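Local atomic coordinates of secreted protein (Streptomyces lividans TK24, PDB entry 5LXZ), a protein that belongs to the copper-radical oxidase family (AA5), binds copper and, as in related galactose oxidase-like enzymes, probably oxidises a sugar or alcohol substrate. Residues A245-G257 against T297-I309. The protein carries 1 engineered substitution. Numbering follows the deposited sequence. Where two conformers were deposited one is given.
Sequences ARAYPTLTTLGDG and TYPALFLMQNGKI. Engineered in segment 245-257: Ala247 (natural residue Trp). With CU (copper (II) ion), chain B; EDO (1,2-ethanediol), chain N; EDO (1,2-ethanediol), chain P.
Thr252 OG1 is gripped twice: it donates to Leu301 O at 2.7 Å, from above the carbonyl plane (37° out of it), and accepts from a water that also donates to Thr253 O. Its placement follows from chi1 of -163°, which sets OG1 trans to the backbone N and lays CG2 against Leu301 CB. Two residues earlier, Thr250 OG1 makes the equivalent bond to Pro299 O, 2.8 Å long. Both links run from side chain to backbone, consistent with axes of strands 250-253 and 301-303 that lie 6.8 Å apart, wider than the spacing of hydrogen-bonded strands, although only 8° from parallel. One direct backbone bond joins Tyr298 N to Tyr248 O, 3.0 Å. Beside it, in the conformer given, Tyr298 CE2 sits over one face of the Tyr248 ring near its rim, 3.4 Å from Tyr248 CG; the rings are slid apart, with little overlap. Tyr298 OH is held by Thr81 O. With an alanine in place of Tyr298, that face of Tyr248 would lose its cover from CE2, the ring would probably be freer to shift, and Thr81 O would lose this donor. Tyr248 OH binds copper at 2.1 Å, alongside His461 and His548, and hydrogen-bonds Tyr460. Near-parallel first strands of successive four-stranded antiparallel sheets, each within a Kelch motif, identify neighbouring beta-propeller blades, with inner strand 250-253 following directly after copper ligand Tyr248.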
ATOM      1  N   ALA A 245      -9.201  -9.805 -12.421  1.00  9.57           N
ATOM      2  CA  ALA A 245      -7.991  -9.066 -12.731  1.00  9.11           C
ATOM      3  C   ALA A 245      -7.953  -7.857 -11.800  1.00  8.82           C
ATOM      4  O   ALA A 245      -8.977  -7.197 -11.610  1.00  9.33           O
ATOM      5  CB  ALA A 245      -8.022  -8.627 -14.169  1.00 10.04           C
ATOM      6  N   ARG A 246      -6.789  -7.606 -11.195  1.00  7.87           N
ATOM      7  CA  ARG A 246      -6.663  -6.529 -10.220  1.00  7.65           C
ATOM      8  C   ARG A 246      -5.299  -5.882 -10.308  1.00  7.91           C
ATOM      9  O   ARG A 246      -4.301  -6.504  -9.998  1.00  9.14           O
ATOM     10  CB  ARG A 246      -6.868  -7.036  -8.787  1.00  7.70           C
ATOM     11  CG  ARG A 246      -8.144  -7.843  -8.541  1.00  7.58           C
ATOM     12  CD  ARG A 246      -8.090  -8.355  -7.095  1.00  7.63           C
ATOM     13  NE  ARG A 246      -9.170  -9.289  -6.869  1.00  7.24           N
ATOM     14  CZ  ARG A 246     -10.403  -8.968  -6.466  1.00  7.39           C
ATOM     15  NH1 ARG A 246     -10.740  -7.748  -6.136  1.00  7.36           N
ATOM     16  NH2 ARG A 246     -11.348  -9.899  -6.346  1.00  7.84           N
ATOM     17  N   ALA A 247      -5.273  -4.621 -10.731  1.00  8.03           N
ATOM     18  CA  ALA A 247      -4.155  -3.731 -10.486  1.00  7.85           C
ATOM     19  C   ALA A 247      -4.457  -2.979  -9.218  1.00  7.37           C
ATOM     20  O   ALA A 247      -5.494  -2.320  -9.104  1.00  8.11           O
ATOM     21  CB  ALA A 247      -3.935  -2.732 -11.627  1.00  8.02           C
ATOM     22  N   TYR A 248      -3.538  -3.055  -8.252  1.00  7.45           N
ATOM     23  CA  TYR A 248      -3.612  -2.343  -6.962  0.70  7.97           C
ATOM     24  C   TYR A 248      -4.613  -2.941  -5.957  1.00  6.85           C
ATOM     25  O   TYR A 248      -5.342  -2.217  -5.261  1.00  7.04           O
ATOM     26  CB  TYR A 248      -3.942  -0.869  -7.127  0.70  9.08           C
ATOM     27  CG  TYR A 248      -2.935   0.019  -7.736  0.70 11.33           C
ATOM     28  CD1 TYR A 248      -1.718  -0.438  -8.231  0.70 12.41           C
ATOM     29  CD2 TYR A 248      -3.205   1.373  -7.741  0.70 13.80           C
ATOM     30  CE1 TYR A 248      -0.822   0.459  -8.767  0.70 14.84           C
ATOM     31  CE2 TYR A 248      -2.334   2.249  -8.288  0.70 15.60           C
ATOM     32  CZ  TYR A 248      -1.153   1.798  -8.788  0.70 15.91           C
ATOM     33  OH  TYR A 248      -0.338   2.762  -9.287  0.70 20.85           O
ATOM     34  N   PRO A 249      -4.673  -4.266  -5.830  1.00  6.30           N
ATOM     35  CA  PRO A 249      -5.504  -4.834  -4.780  1.00  6.31           C
ATOM     36  C   PRO A 249      -4.799  -4.802  -3.395  1.00  6.09           C
ATOM     37  O   PRO A 249      -3.559  -4.800  -3.314  1.00  6.06           O
ATOM     38  CB  PRO A 249      -5.669  -6.266  -5.241  1.00  6.38           C
ATOM     39  CG  PRO A 249      -4.344  -6.588  -5.781  1.00  6.28           C
ATOM     40  CD  PRO A 249      -3.879  -5.316  -6.482  1.00  6.42           C
ATOM     41  N   THR A 250      -5.610  -4.807  -2.331  1.00  5.92           N
ATOM     42  CA  THR A 250      -5.056  -5.171  -1.026  1.00  6.04           C
ATOM     43  C   THR A 250      -5.276  -6.633  -0.779  1.00  6.07           C
ATOM     44  O   THR A 250      -6.372  -7.135  -1.009  1.00  6.17           O
ATOM     45  CB  THR A 250      -5.698  -4.341   0.088  1.00  6.29           C
ATOM     46  OG1 THR A 250      -5.114  -3.034   0.012  1.00  6.51           O
ATOM     47  CG2 THR A 250      -5.429  -4.880   1.476  1.00  6.48           C
ATOM     48  N   LEU A 251      -4.218  -7.295  -0.287  1.00  6.33           N
ATOM     49  CA  LEU A 251      -4.303  -8.649   0.247  1.00  6.89           C
ATOM     50  C   LEU A 251      -4.112  -8.574   1.740  1.00  6.89           C
ATOM     51  O   LEU A 251      -3.124  -7.979   2.188  1.00  7.50           O
ATOM     52  CB  LEU A 251      -3.203  -9.502  -0.360  1.00  7.05           C
ATOM     53  CG  LEU A 251      -3.556 -10.239  -1.658  1.00  8.52           C
ATOM     54  CD1 LEU A 251      -4.053  -9.387  -2.753  1.00  9.33           C
ATOM     55  CD2 LEU A 251      -2.313 -11.038  -2.093  1.00  8.81           C
ATOM     56  N   THR A 252      -5.016  -9.119   2.510  1.00  7.09           N
ATOM     57  CA  THR A 252      -4.928  -9.021   3.967  1.00  7.54           C
ATOM     58  C   THR A 252      -5.384 -10.321   4.619  1.00  7.58           C
ATOM     59  O   THR A 252      -6.315 -10.959   4.162  1.00  7.26           O
ATOM     60  CB  THR A 252      -5.714  -7.771   4.458  1.00  8.30           C
ATOM     61  OG1 THR A 252      -5.319  -7.456   5.795  1.00  9.34           O
ATOM     62  CG2 THR A 252      -7.177  -7.913   4.358  1.00  8.80           C
ATOM     63  N   THR A 253      -4.691 -10.721   5.668  1.00  7.10           N
ATOM     64  CA  THR A 253      -5.003 -11.999   6.341  1.00  7.67           C
ATOM     65  C   THR A 253      -6.218 -11.910   7.227  1.00  7.68           C
ATOM     66  O   THR A 253      -6.361 -10.949   7.999  1.00  8.12           O
ATOM     67  CB  THR A 253      -3.818 -12.360   7.210  1.00  8.30           C
ATOM     68  OG1 THR A 253      -2.647 -12.446   6.371  1.00  8.96           O
ATOM     69  CG2 THR A 253      -4.052 -13.667   7.948  1.00  8.75           C
ATOM     70  N   LEU A 254      -7.086 -12.896   7.108  1.00  7.42           N
ATOM     71  CA  LEU A 254      -8.279 -12.998   7.941  1.00  7.68           C
ATOM     72  C   LEU A 254      -8.008 -13.862   9.193  1.00  7.96           C
ATOM     73  O   LEU A 254      -6.946 -14.441   9.364  1.00  8.51           O
ATOM     74  CB  LEU A 254      -9.427 -13.580   7.114  1.00  8.57           C
ATOM     75  CG  LEU A 254      -9.840 -12.761   5.889  1.00  9.34           C
ATOM     76  CD1 LEU A 254     -10.941 -13.503   5.128  1.00 10.49           C
ATOM     77  CD2 LEU A 254     -10.349 -11.383   6.276  1.00 10.57           C
ATOM     78  N   GLY A 255      -8.991 -13.927  10.074  1.00  8.77           N
ATOM     79  CA  GLY A 255      -8.804 -14.678  11.314  1.00  9.26           C
ATOM     80  C   GLY A 255      -8.604 -16.167  11.105  1.00 10.19           C
ATOM     81  O   GLY A 255      -7.936 -16.794  11.938  1.00 12.07           O
ATOM     82  N   ASP A 256      -9.123 -16.715  10.016  1.00 11.45           N
ATOM     83  CA  ASP A 256      -8.904 -18.118   9.677  1.00 12.94           C
ATOM     84  C   ASP A 256      -7.588 -18.389   8.930  1.00 12.30           C
ATOM     85  O   ASP A 256      -7.334 -19.528   8.531  1.00 13.47           O
ATOM     86  CB  ASP A 256     -10.103 -18.695   8.913  1.00 14.11           C
ATOM     87  CG  ASP A 256     -10.384 -17.989   7.613  1.00 16.51           C
ATOM     88  OD1 ASP A 256      -9.590 -17.161   7.165  1.00 15.01           O
ATOM     89  OD2 ASP A 256     -11.464 -18.247   7.004  1.00 22.25           O
ATOM     90  N   GLY A 257      -6.764 -17.370   8.712  1.00 10.76           N
ATOM     91  CA  GLY A 257      -5.506 -17.509   8.040  1.00 10.70           C
ATOM     92  C   GLY A 257      -5.633 -17.473   6.508  1.00 10.09           C
ATOM     93  O   GLY A 257      -4.627 -17.557   5.804  1.00 12.59           O
ATOM     94  N   THR A 297      -8.682   1.543  -4.414  1.00  6.34           N
ATOM     95  CA  THR A 297      -7.514   0.657  -4.498  1.00  6.56           C
ATOM     96  C   THR A 297      -6.613   0.793  -3.296  1.00  6.24           C
ATOM     97  O   THR A 297      -6.662   1.767  -2.556  1.00  6.12           O
ATOM     98  CB  THR A 297      -6.701   0.932  -5.770  1.00  7.08           C
ATOM     99  OG1 THR A 297      -6.122   2.241  -5.693  1.00  7.56           O
ATOM    100  CG2 THR A 297      -7.542   0.743  -6.996  1.00  7.71           C
ATOM    101  N   TYR A 298      -5.794  -0.228  -3.068  1.00  5.69           N
ATOM    102  CA  TYR A 298      -4.956  -0.362  -1.887  1.00  5.66           C
ATOM    103  C   TYR A 298      -5.655   0.132  -0.620  1.00  5.25           C
ATOM    104  O   TYR A 298      -5.071   0.926   0.162  1.00  5.22           O
ATOM    105  CB  TYR A 298      -3.572   0.285  -2.064  1.00  5.63           C
ATOM    106  CG  TYR A 298      -2.654  -0.417  -3.028  1.00  5.89           C
ATOM    107  CD1 TYR A 298      -2.419  -1.771  -2.928  1.00  6.04           C
ATOM    108  CD2 TYR A 298      -1.975   0.280  -4.030  1.00  5.79           C
ATOM    109  CE1 TYR A 298      -1.564  -2.413  -3.792  1.00  6.23           C
ATOM    110  CE2 TYR A 298      -1.134  -0.354  -4.913  1.00  5.97           C
ATOM    111  CZ  TYR A 298      -0.892  -1.691  -4.783  1.00  6.08           C
ATOM    112  OH  TYR A 298      -0.017  -2.275  -5.681  1.00  6.52           O
ATOM    113  N   PRO A 299      -6.861  -0.354  -0.337  1.00  5.42           N
ATOM    114  CA  PRO A 299      -7.489   0.033   0.923  1.00  5.21           C
ATOM    115  C   PRO A 299      -6.695  -0.487   2.088  1.00  5.18           C
ATOM    116  O   PRO A 299      -6.259  -1.617   2.099  1.00  5.46           O
ATOM    117  CB  PRO A 299      -8.874  -0.598   0.873  1.00  5.23           C
ATOM    118  CG  PRO A 299      -8.645  -1.802  -0.026  1.00  5.25           C
ATOM    119  CD  PRO A 299      -7.631  -1.401  -1.048  1.00  5.49           C
ATOM    120  N   ALA A 300      -6.471   0.336   3.103  1.00  5.03           N
ATOM    121  CA  ALA A 300      -5.724  -0.097   4.270  1.00  5.21           C
ATOM    122  C   ALA A 300      -6.610  -0.906   5.198  1.00  5.39           C
ATOM    123  O   ALA A 300      -7.384  -0.336   5.958  1.00  5.61           O
ATOM    124  CB  ALA A 300      -5.140   1.105   4.983  1.00  5.61           C
ATOM    125  N   LEU A 301      -6.495  -2.232   5.109  1.00  5.18           N
ATOM    126  CA  LEU A 301      -7.400  -3.173   5.769  1.00  5.43           C
ATOM    127  C   LEU A 301      -6.601  -4.032   6.751  1.00  5.69           C
ATOM    128  O   LEU A 301      -5.747  -4.808   6.327  1.00  6.78           O
ATOM    129  CB  LEU A 301      -8.057  -4.083   4.748  1.00  5.42           C
ATOM    130  CG  LEU A 301      -8.894  -3.388   3.682  1.00  5.84           C
ATOM    131  CD1 LEU A 301      -9.403  -4.412   2.667  1.00  6.29           C
ATOM    132  CD2 LEU A 301     -10.080  -2.655   4.283  1.00  6.11           C
ATOM    133  N   PHE A 302      -6.950  -3.943   8.020  1.00  5.80           N
ATOM    134  CA  PHE A 302      -6.187  -4.630   9.076  1.00  5.83           C
ATOM    135  C   PHE A 302      -7.091  -5.572   9.850  1.00  5.96           C
ATOM    136  O   PHE A 302      -8.205  -5.204  10.225  1.00  6.19           O
ATOM    137  CB  PHE A 302      -5.636  -3.611  10.057  1.00  6.31           C
ATOM    138  CG  PHE A 302      -4.511  -2.759   9.498  1.00  6.84           C
ATOM    139  CD1 PHE A 302      -4.767  -1.665   8.723  1.00  7.26           C
ATOM    140  CD2 PHE A 302      -3.198  -3.082   9.755  1.00  7.54           C
ATOM    141  CE1 PHE A 302      -3.724  -0.915   8.202  1.00  7.77           C
ATOM    142  CE2 PHE A 302      -2.164  -2.331   9.267  1.00  8.27           C
ATOM    143  CZ  PHE A 302      -2.431  -1.262   8.460  1.00  8.04           C
ATOM    144  N   LEU A 303      -6.556  -6.737  10.215  1.00  6.34           N
ATOM    145  CA  LEU A 303      -7.306  -7.651  11.058  1.00  6.83           C
ATOM    146  C   LEU A 303      -7.306  -7.192  12.502  1.00  7.32           C
ATOM    147  O   LEU A 303      -6.241  -7.030  13.128  1.00  6.92           O
ATOM    148  CB  LEU A 303      -6.698  -9.051  10.958  1.00  6.89           C
ATOM    149  CG  LEU A 303      -7.417 -10.148  11.731  1.00  7.56           C
ATOM    150  CD1 LEU A 303      -8.802 -10.423  11.174  1.00  8.45           C
ATOM    151  CD2 LEU A 303      -6.553 -11.408  11.599  1.00  8.03           C
ATOM    152  N   MET A 304      -8.509  -7.110  13.076  1.00  7.13           N
ATOM    153  CA  MET A 304      -8.743  -6.722  14.452  1.00  7.85           C
ATOM    154  C   MET A 304      -8.832  -7.973  15.352  1.00  8.11           C
ATOM    155  O   MET A 304      -9.081  -9.094  14.880  1.00  8.06           O
ATOM    156  CB  MET A 304     -10.056  -5.966  14.548  1.00  8.39           C
ATOM    157  CG  MET A 304     -10.097  -4.729  13.673  1.00  8.60           C
ATOM    158  SD  MET A 304     -11.776  -4.050  13.484  1.00  8.96           S
ATOM    159  CE  MET A 304     -12.410  -4.000  15.175  1.00 10.00           C
ATOM    160  N   GLN A 305      -8.726  -7.753  16.640  1.00  8.77           N
ATOM    161  CA  GLN A 305      -8.764  -8.887  17.585  1.00  9.71           C
ATOM    162  C   GLN A 305     -10.067  -9.616  17.624  1.00 11.22           C
ATOM    163  O   GLN A 305     -10.077 -10.788  18.000  1.00 12.09           O
ATOM    164  CB  GLN A 305      -8.386  -8.403  18.978  1.00 11.23           C
ATOM    165  CG  GLN A 305      -6.901  -8.194  19.046  1.00 12.61           C
ATOM    166  CD  GLN A 305      -6.466  -7.577  20.348  1.00 13.75           C
ATOM    167  OE1 GLN A 305      -6.935  -7.948  21.421  1.00 16.78           O
ATOM    168  NE2 GLN A 305      -5.606  -6.599  20.263  1.00 14.79           N
ATOM    169  N   ASN A 306     -11.172  -8.960  17.236  1.00  9.56           N
ATOM    170  CA  ASN A 306     -12.450  -9.660  17.127  1.00 10.23           C
ATOM    171  C   ASN A 306     -12.696 -10.351  15.780  1.00  9.86           C
ATOM    172  O   ASN A 306     -13.785 -10.821  15.518  1.00 11.83           O
ATOM    173  CB  ASN A 306     -13.591  -8.717  17.504  1.00 10.66           C
ATOM    174  CG  ASN A 306     -13.792  -7.597  16.505  1.00 11.89           C
ATOM    175  OD1 ASN A 306     -13.086  -7.500  15.486  1.00 10.70           O
ATOM    176  ND2 ASN A 306     -14.722  -6.712  16.820  1.00 12.74           N
ATOM    177  N   GLY A 307     -11.701 -10.327  14.893  1.00  8.62           N
ATOM    178  CA  GLY A 307     -11.803 -10.972  13.599  1.00  7.70           C
ATOM    179  C   GLY A 307     -12.383 -10.148  12.475  1.00  7.08           C
ATOM    180  O   GLY A 307     -12.411 -10.577  11.350  1.00  7.54           O
ATOM    181  N   LYS A 308     -12.893  -8.979  12.824  1.00  6.64           N
ATOM    182  CA  LYS A 308     -13.343  -8.029  11.831  1.00  6.80           C
ATOM    183  C   LYS A 308     -12.146  -7.311  11.253  1.00  6.77           C
ATOM    184  O   LYS A 308     -11.045  -7.414  11.742  1.00  6.49           O
ATOM    185  CB  LYS A 308     -14.391  -7.065  12.425  1.00  7.67           C
ATOM    186  CG  LYS A 308     -15.580  -7.833  13.030  1.00  8.84           C
ATOM    187  CD  LYS A 308     -16.693  -6.891  13.467  1.00  9.70           C
ATOM    188  CE  LYS A 308     -17.765  -7.708  14.226  1.00 11.53           C
ATOM    189  NZ  LYS A 308     -18.863  -6.886  14.804  0.50 11.16           N
ATOM    190  N   ILE A 309     -12.401  -6.608  10.170  1.00  6.36           N
ATOM    191  CA  ILE A 309     -11.385  -5.874   9.453  1.00  6.58           C
ATOM    192  C   ILE A 309     -11.587  -4.385   9.666  1.00  6.58           C
ATOM    193  O   ILE A 309     -12.697  -3.865   9.444  1.00  6.96           O
ATOM    194  CB  ILE A 309     -11.447  -6.206   7.960  1.00  7.15           C
ATOM    195  CG1 ILE A 309     -10.901  -7.595   7.664  1.00  7.71           C
ATOM    196  CG2 ILE A 309     -10.678  -5.173   7.092  1.00  7.08           C
ATOM    197  CD1 ILE A 309      -9.386  -7.793   7.822  1.00  8.78           C
TER
HETATM  198 CU    CU B 701       1.595   2.796  -8.576  0.70  8.81          CU
HETATM  199  C1  EDO N 713     -12.788 -13.512  10.116  1.00 18.04           C
HETATM  200  O1  EDO N 713     -11.576 -12.731  10.061  1.00 15.04           O
HETATM  201  C2  EDO N 713     -12.822 -14.643   9.096  1.00 20.89           C
HETATM  202  O2  EDO N 713     -11.701 -15.495   9.246  1.00 19.48           O
HETATM  203  C1  EDO P 715      -0.946  -4.068  -0.535  1.00 19.36           C
HETATM  204  O1  EDO P 715       0.192  -4.853  -0.931  1.00 21.21           O
HETATM  205  C2  EDO P 715      -1.617  -4.725   0.618  1.00 19.35           C
HETATM  206  O2  EDO P 715      -1.653  -6.104   0.235  1.00 15.27           O
HETATM  207  O   HOH W   1      -4.768  -8.709   8.123  1.00 14.43           O
HETATM  208  O   HOH W   2       1.265   3.186 -10.700  0.70 16.96           O